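Local atomic coordinates of 2-C-methyl-D-erythritol 4-phosphate cytidylyltransferase (Thermus thermophilus HB8, PDB entry 2PX7), a protein that probably catalyses the transfer of a cytidylyl group from CTP to 2-C-methyl-D-erythritol 4-phosphate in isoprenoid biosynthesis, releasing diphosphate. Residues R116-R121 with T214-T219; L47-R52 with V225-L230. All blocks are in the same frame, centred on the assembly; numbering follows the deposited sequence.

Interaction 1 (R116-R121 with T214-T219); sequences RPFVSR and TAFKIT
R116 lays its extended side chain across the backbone at A215-K217: CG passes 3.5 Å from A215 O, and that carbonyl oxygen also lies in the guanidinium plane, at its edge. Over one guanidinium face, offset toward the rim, sits K217 CB, 4.0 Å from R116 CZ. From there the K217 chain (chi1 -176°) runs on extended past the guanidinium, leading its end away from the 116-121 loop; this lysine probably positions the substrate MEP for nucleophilic attack. R116 NH1 forms a salt bridge with D113 and NH2 one with D145 of the second subunit, which together fix the turn of the guanidinium. Were R116 an alanine, D113 and D145 of the second subunit would probably lose the charge that pairs with them here, and K217 CB the flat group it lies over. At the backbone, R116 CA makes a CA-H...O contact with F216 O. A water ties the loops together, accepting from F118 N and donating to T214 O (2.7 Å) and F216 O (2.8 Å). T214 OG1, set between its own backbone N and carbonyl carbon (chi1 51°), adds a weak hydrogen bond to F118 O. Apolar contacts add to this: P117 CG meets I218 CD1 at 3.8 Å, the two side chains crossing at about a right angle, and V119 CG1 meets A215 CB at 3.6 Å. P117 CG also lies over the centre of the F118 ring. The two loops, following strands 108-111 and 207-210, are packed between helices 54-61 and 221-231 and strand 165-174, while S120 N-caps helix 121-134.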
loop_
_atom_site.group_PDB
_atom_site.type_symbol
_atom_site.label_atom_id
_atom_site.label_comp_id
_atom_site.label_asym_id
_atom_site.label_seq_id
_atom_site.Cartn_x
_atom_site.Cartn_y
_atom_site.Cartn_z
ATOM N N ARG A 116 5.523 -11.604 -3.532
ATOM C CA ARG A 116 5.369 -11.216 -2.114
ATOM C C ARG A 116 6.345 -12.022 -1.235
ATOM O O ARG A 116 5.943 -12.971 -0.593
ATOM C CB ARG A 116 3.905 -11.403 -1.637
ATOM C CG ARG A 116 2.853 -10.608 -2.443
ATOM C CD ARG A 116 1.349 -10.980 -2.121
ATOM N NE ARG A 116 0.497 -9.814 -2.353
ATOM C CZ ARG A 116 -0.320 -9.653 -3.382
ATOM N NH1 ARG A 116 -0.455 -10.623 -4.290
ATOM N NH2 ARG A 116 -1.009 -8.522 -3.519
ATOM N N PRO A 117 7.646 -11.660 -1.228
ATOM C CA PRO A 117 8.645 -12.460 -0.488
ATOM C C PRO A 117 8.604 -12.382 1.041
ATOM O O PRO A 117 8.994 -13.346 1.710
ATOM C CB PRO A 117 9.975 -11.923 -1.012
ATOM C CG PRO A 117 9.674 -10.500 -1.417
ATOM C CD PRO A 117 8.269 -10.517 -1.936
ATOM N N PHE A 118 8.128 -11.268 1.599
ATOM C CA PHE A 118 8.228 -11.045 3.047
ATOM C C PHE A 118 6.916 -11.354 3.750
ATOM O O PHE A 118 6.252 -10.490 4.322
ATOM C CB PHE A 118 8.756 -9.633 3.355
ATOM C CG PHE A 118 10.010 -9.277 2.587
ATOM C CD1 PHE A 118 11.144 -10.083 2.668
ATOM C CD2 PHE A 118 10.054 -8.145 1.785
ATOM C CE1 PHE A 118 12.295 -9.773 1.957
ATOM C CE2 PHE A 118 11.209 -7.817 1.076
ATOM C CZ PHE A 118 12.330 -8.635 1.158
ATOM N N VAL A 119 6.532 -12.618 3.675
ATOM C CA VAL A 119 5.343 -13.082 4.358
ATOM C C VAL A 119 5.834 -13.795 5.603
ATOM O O VAL A 119 6.731 -14.637 5.529
ATOM C CB VAL A 119 4.402 -13.949 3.443
ATOM C CG1 VAL A 119 3.901 -13.114 2.289
ATOM C CG2 VAL A 119 5.109 -15.142 2.883
ATOM N N SER A 120 5.271 -13.414 6.744
ATOM C CA SER A 120 5.722 -13.903 8.036
ATOM C C SER A 120 5.051 -15.216 8.360
ATOM O O SER A 120 4.017 -15.561 7.770
ATOM C CB SER A 120 5.407 -12.878 9.139
ATOM O OG SER A 120 4.006 -12.693 9.299
ATOM N N ARG A 121 5.635 -15.938 9.308
ATOM C CA ARG A 121 5.063 -17.176 9.805
ATOM C C ARG A 121 3.699 -16.906 10.427
ATOM O O ARG A 121 2.787 -17.726 10.322
ATOM C CB ARG A 121 6.003 -17.854 10.816
ATOM C CG ARG A 121 5.953 -19.377 10.740
ATOM C CD ARG A 121 6.003 -20.036 12.129
ATOM N NE ARG A 121 4.858 -20.933 12.359
ATOM C CZ ARG A 121 4.734 -22.174 11.875
ATOM N NH1 ARG A 121 5.680 -22.705 11.101
ATOM N NH2 ARG A 121 3.647 -22.892 12.158
ATOM N N THR A 214 4.230 -5.914 5.345
ATOM C CA THR A 214 5.472 -6.456 4.804
ATOM C C THR A 214 5.233 -7.406 3.631
ATOM O O THR A 214 6.137 -7.629 2.834
ATOM C CB THR A 214 6.260 -7.197 5.880
ATOM O OG1 THR A 214 5.384 -8.131 6.521
ATOM C CG2 THR A 214 6.798 -6.202 6.925
ATOM N N ALA A 215 4.020 -7.954 3.532
ATOM C CA ALA A 215 3.655 -8.849 2.439
ATOM C C ALA A 215 3.260 -8.119 1.146
ATOM O O ALA A 215 2.383 -8.579 0.416
ATOM C CB ALA A 215 2.555 -9.784 2.874
ATOM N N PHE A 216 3.933 -7.010 0.849
ATOM C CA PHE A 216 3.634 -6.239 -0.348
ATOM C C PHE A 216 4.156 -6.954 -1.589
ATOM O O PHE A 216 5.085 -7.773 -1.520
ATOM C CB PHE A 216 4.173 -4.795 -0.260
ATOM C CG PHE A 216 5.678 -4.702 -0.099
ATOM C CD1 PHE A 216 6.509 -4.630 -1.204
ATOM C CD2 PHE A 216 6.251 -4.681 1.160
ATOM C CE1 PHE A 216 7.907 -4.546 -1.054
ATOM C CE2 PHE A 216 7.640 -4.611 1.316
ATOM C CZ PHE A 216 8.458 -4.540 0.205
ATOM N N LYS A 217 3.539 -6.648 -2.721
ATOM C CA LYS A 217 3.898 -7.269 -3.985
ATOM C C LYS A 217 4.981 -6.417 -4.635
ATOM O O LYS A 217 4.861 -5.204 -4.675
ATOM C CB LYS A 217 2.660 -7.376 -4.894
ATOM C CG LYS A 217 2.898 -8.091 -6.214
ATOM C CD LYS A 217 1.615 -8.273 -7.044
ATOM C CE LYS A 217 1.793 -9.451 -8.032
ATOM N NZ LYS A 217 0.831 -9.437 -9.193
ATOM N N ILE A 218 6.047 -7.054 -5.123
ATOM C CA ILE A 218 7.067 -6.336 -5.892
ATOM C C ILE A 218 6.625 -6.272 -7.345
ATOM O O ILE A 218 6.657 -7.279 -8.074
ATOM C CB ILE A 218 8.468 -6.968 -5.776
ATOM C CG1 ILE A 218 8.914 -6.996 -4.314
ATOM C CG2 ILE A 218 9.467 -6.206 -6.673
ATOM C CD1 ILE A 218 10.188 -7.795 -4.054
ATOM N N THR A 219 6.172 -5.092 -7.750
ATOM C CA THR A 219 5.669 -4.880 -9.095
ATOM C C THR A 219 6.540 -3.899 -9.875
ATOM O O THR A 219 6.969 -4.194 -10.992
ATOM C CB THR A 219 4.245 -4.346 -9.050
ATOM O OG1 THR A 219 3.430 -5.245 -8.288
ATOM C CG2 THR A 219 3.674 -4.213 -10.462
HETATM O O HOH W 1 6.538 -8.973 0.505
#

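Interaction 2 (L47-R52 with V225-L230)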
loop_
_atom_site.group_PDB
_atom_site.type_symbol
_atom_site.label_atom_id
_atom_site.label_comp_id
_atom_site.label_asym_id
_atom_site.label_seq_id
_atom_site.Cartn_x
_atom_site.Cartn_y
_atom_site.Cartn_z
ATOM N N LEU A 47 14.214 -13.273 -9.863
ATOM C CA LEU A 47 14.632 -11.906 -9.524
ATOM C C LEU A 47 15.307 -11.898 -8.152
ATOM O O LEU A 47 14.726 -12.357 -7.162
ATOM C CB LEU A 47 13.444 -10.934 -9.559
ATOM C CG LEU A 47 13.710 -9.451 -9.248
ATOM C CD1 LEU A 47 14.293 -8.705 -10.444
ATOM C CD2 LEU A 47 12.435 -8.771 -8.773
ATOM N N GLN A 48 16.539 -11.392 -8.108
ATOM C CA GLN A 48 17.301 -11.294 -6.865
ATOM C C GLN A 48 16.807 -10.140 -5.999
ATOM O O GLN A 48 16.606 -9.027 -6.480
ATOM C CB GLN A 48 18.805 -11.118 -7.142
ATOM C CG GLN A 48 19.579 -12.420 -7.326
ATOM C CD GLN A 48 20.035 -13.044 -6.018
ATOM O OE1 GLN A 48 20.353 -12.347 -5.053
ATOM N NE2 GLN A 48 20.079 -14.372 -5.985
ATOM N N VAL A 49 16.626 -10.428 -4.717
ATOM C CA VAL A 49 16.267 -9.427 -3.726
ATOM C C VAL A 49 17.127 -9.722 -2.503
ATOM O O VAL A 49 16.836 -10.646 -1.733
ATOM C CB VAL A 49 14.742 -9.476 -3.353
ATOM C CG1 VAL A 49 14.395 -8.416 -2.315
ATOM C CG2 VAL A 49 13.856 -9.305 -4.590
ATOM N N GLY A 50 18.213 -8.962 -2.366
ATOM C CA GLY A 50 19.098 -9.018 -1.195
ATOM C C GLY A 50 19.708 -10.360 -0.823
ATOM O O GLY A 50 19.675 -10.762 0.354
ATOM N N GLY A 51 20.272 -11.058 -1.803
ATOM C CA GLY A 51 20.950 -12.327 -1.520
ATOM C C GLY A 51 20.057 -13.558 -1.422
ATOM O O GLY A 51 20.424 -14.561 -0.783
ATOM N N ARG A 52 18.878 -13.465 -2.043
ATOM C CA ARG A 52 17.966 -14.591 -2.259
ATOM C C ARG A 52 17.084 -14.208 -3.440
ATOM O O ARG A 52 16.683 -13.045 -3.559
ATOM C CB ARG A 52 17.086 -14.841 -1.034
ATOM C CG ARG A 52 17.625 -15.828 -0.032
ATOM C CD ARG A 52 16.816 -15.772 1.234
ATOM N NE ARG A 52 17.033 -16.950 2.062
ATOM C CZ ARG A 52 16.319 -17.255 3.142
ATOM N NH1 ARG A 52 15.326 -16.468 3.536
ATOM N NH2 ARG A 52 16.594 -18.358 3.828
ATOM N N VAL A 225 13.454 -1.630 -4.822
ATOM C CA VAL A 225 14.351 -0.869 -3.945
ATOM C C VAL A 225 13.924 -0.958 -2.474
ATOM O O VAL A 225 14.740 -1.279 -1.614
ATOM C CB VAL A 225 14.485 0.602 -4.413
ATOM C CG1 VAL A 225 15.368 1.415 -3.454
ATOM C CG2 VAL A 225 15.034 0.651 -5.842
ATOM N N LEU A 226 12.651 -0.707 -2.180
ATOM C CA LEU A 226 12.139 -0.890 -0.813
ATOM C C LEU A 226 12.297 -2.344 -0.286
ATOM O O LEU A 226 12.509 -2.570 0.917
ATOM C CB LEU A 226 10.678 -0.434 -0.743
ATOM C CG LEU A 226 9.878 -0.553 0.559
ATOM C CD1 LEU A 226 10.413 0.402 1.619
ATOM C CD2 LEU A 226 8.404 -0.282 0.300
ATOM N N ALA A 227 12.172 -3.321 -1.185
ATOM C CA ALA A 227 12.351 -4.736 -0.832
ATOM C C ALA A 227 13.795 -5.055 -0.370
ATOM O O ALA A 227 14.000 -5.800 0.592
ATOM C CB ALA A 227 11.931 -5.621 -1.988
ATOM N N GLU A 228 14.780 -4.464 -1.041
ATOM C CA GLU A 228 16.185 -4.546 -0.599
ATOM C C GLU A 228 16.463 -4.013 0.822
ATOM O O GLU A 228 17.377 -4.492 1.498
ATOM C CB GLU A 228 17.116 -3.878 -1.605
ATOM C CG GLU A 228 17.916 -4.865 -2.452
ATOM C CD GLU A 228 17.539 -4.858 -3.927
ATOM O OE1 GLU A 228 17.056 -3.813 -4.416
ATOM O OE2 GLU A 228 17.757 -5.896 -4.603
ATOM N N ALA A 229 15.672 -3.043 1.280
ATOM C CA ALA A 229 15.804 -2.537 2.646
ATOM C C ALA A 229 15.346 -3.560 3.693
ATOM O O ALA A 229 16.068 -3.840 4.661
ATOM C CB ALA A 229 15.046 -1.211 2.814
ATOM N N LEU A 230 14.155 -4.120 3.499
ATOM C CA LEU A 230 13.617 -5.108 4.431
ATOM C C LEU A 230 14.414 -6.426 4.438
ATOM O O LEU A 230 14.458 -7.121 5.458
ATOM C CB LEU A 230 12.133 -5.356 4.141
ATOM C CG LEU A 230 11.277 -6.200 5.093
ATOM C CD1 LEU A 230 11.362 -5.727 6.543
ATOM C CD2 LEU A 230 9.847 -6.154 4.620
#
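V49 CG1 packs against A227 CB at 3.7 Å, a methyl-to-methyl contact through which the loop 47-52 rests on helix 221-231. With CG1 anti to the backbone N (chi1 -180°), this branch of the valine also comes within 3.9 Å of A227 C, so it touches the helix backbone as well as the alanine. One residue on, E228 bends at chi2 and brings its carboxylate beside the loop. Its OE2 stays 3.8 Å from G50 N, and no hydrogen bond joins the carboxylate to the loop. V49-R52 is a type I' beta-turn with G50 and G51, both of positive phi, at its two central positions. The backbone bond from V49 N to R52 O (2.9 Å), together with the turn's own weak bond from R52 N to V49 O, pairs the two ends in a two-residue hairpin; a side chain on G50 would point toward the helix. Beyond this first shell, W57 on helix 54-61 donates from NE1 to V49 O, and R52 makes a cation-pi contact with the same indole. L54 and L224 pack against V49 from helices 54-61 and 221-231, and L47 touches the same two leucines.

How the interactions relate
The centres of interactions 1 and 2 lie about 11 Å apart on the same side of the chain's centre, and the two touch through helix 221-231. F118 CZ reaches A227 O at 3.3 Å and I218 CD1 reaches A227 CB at 3.5 Å, while L230 packs on F118 and T214. In chain order 47-52 comes first, then 116-121, 214-219 and 225-230, so interaction 1 is enclosed between the segments of interaction 2. Helix 54-61 borders both. Together they join loops after strands 27-31, 108-111 and 207-210 of the mixed sheet to the C-terminal helix, which also packs on the second subunit, linking the surroundings of K217 to the dimer interface.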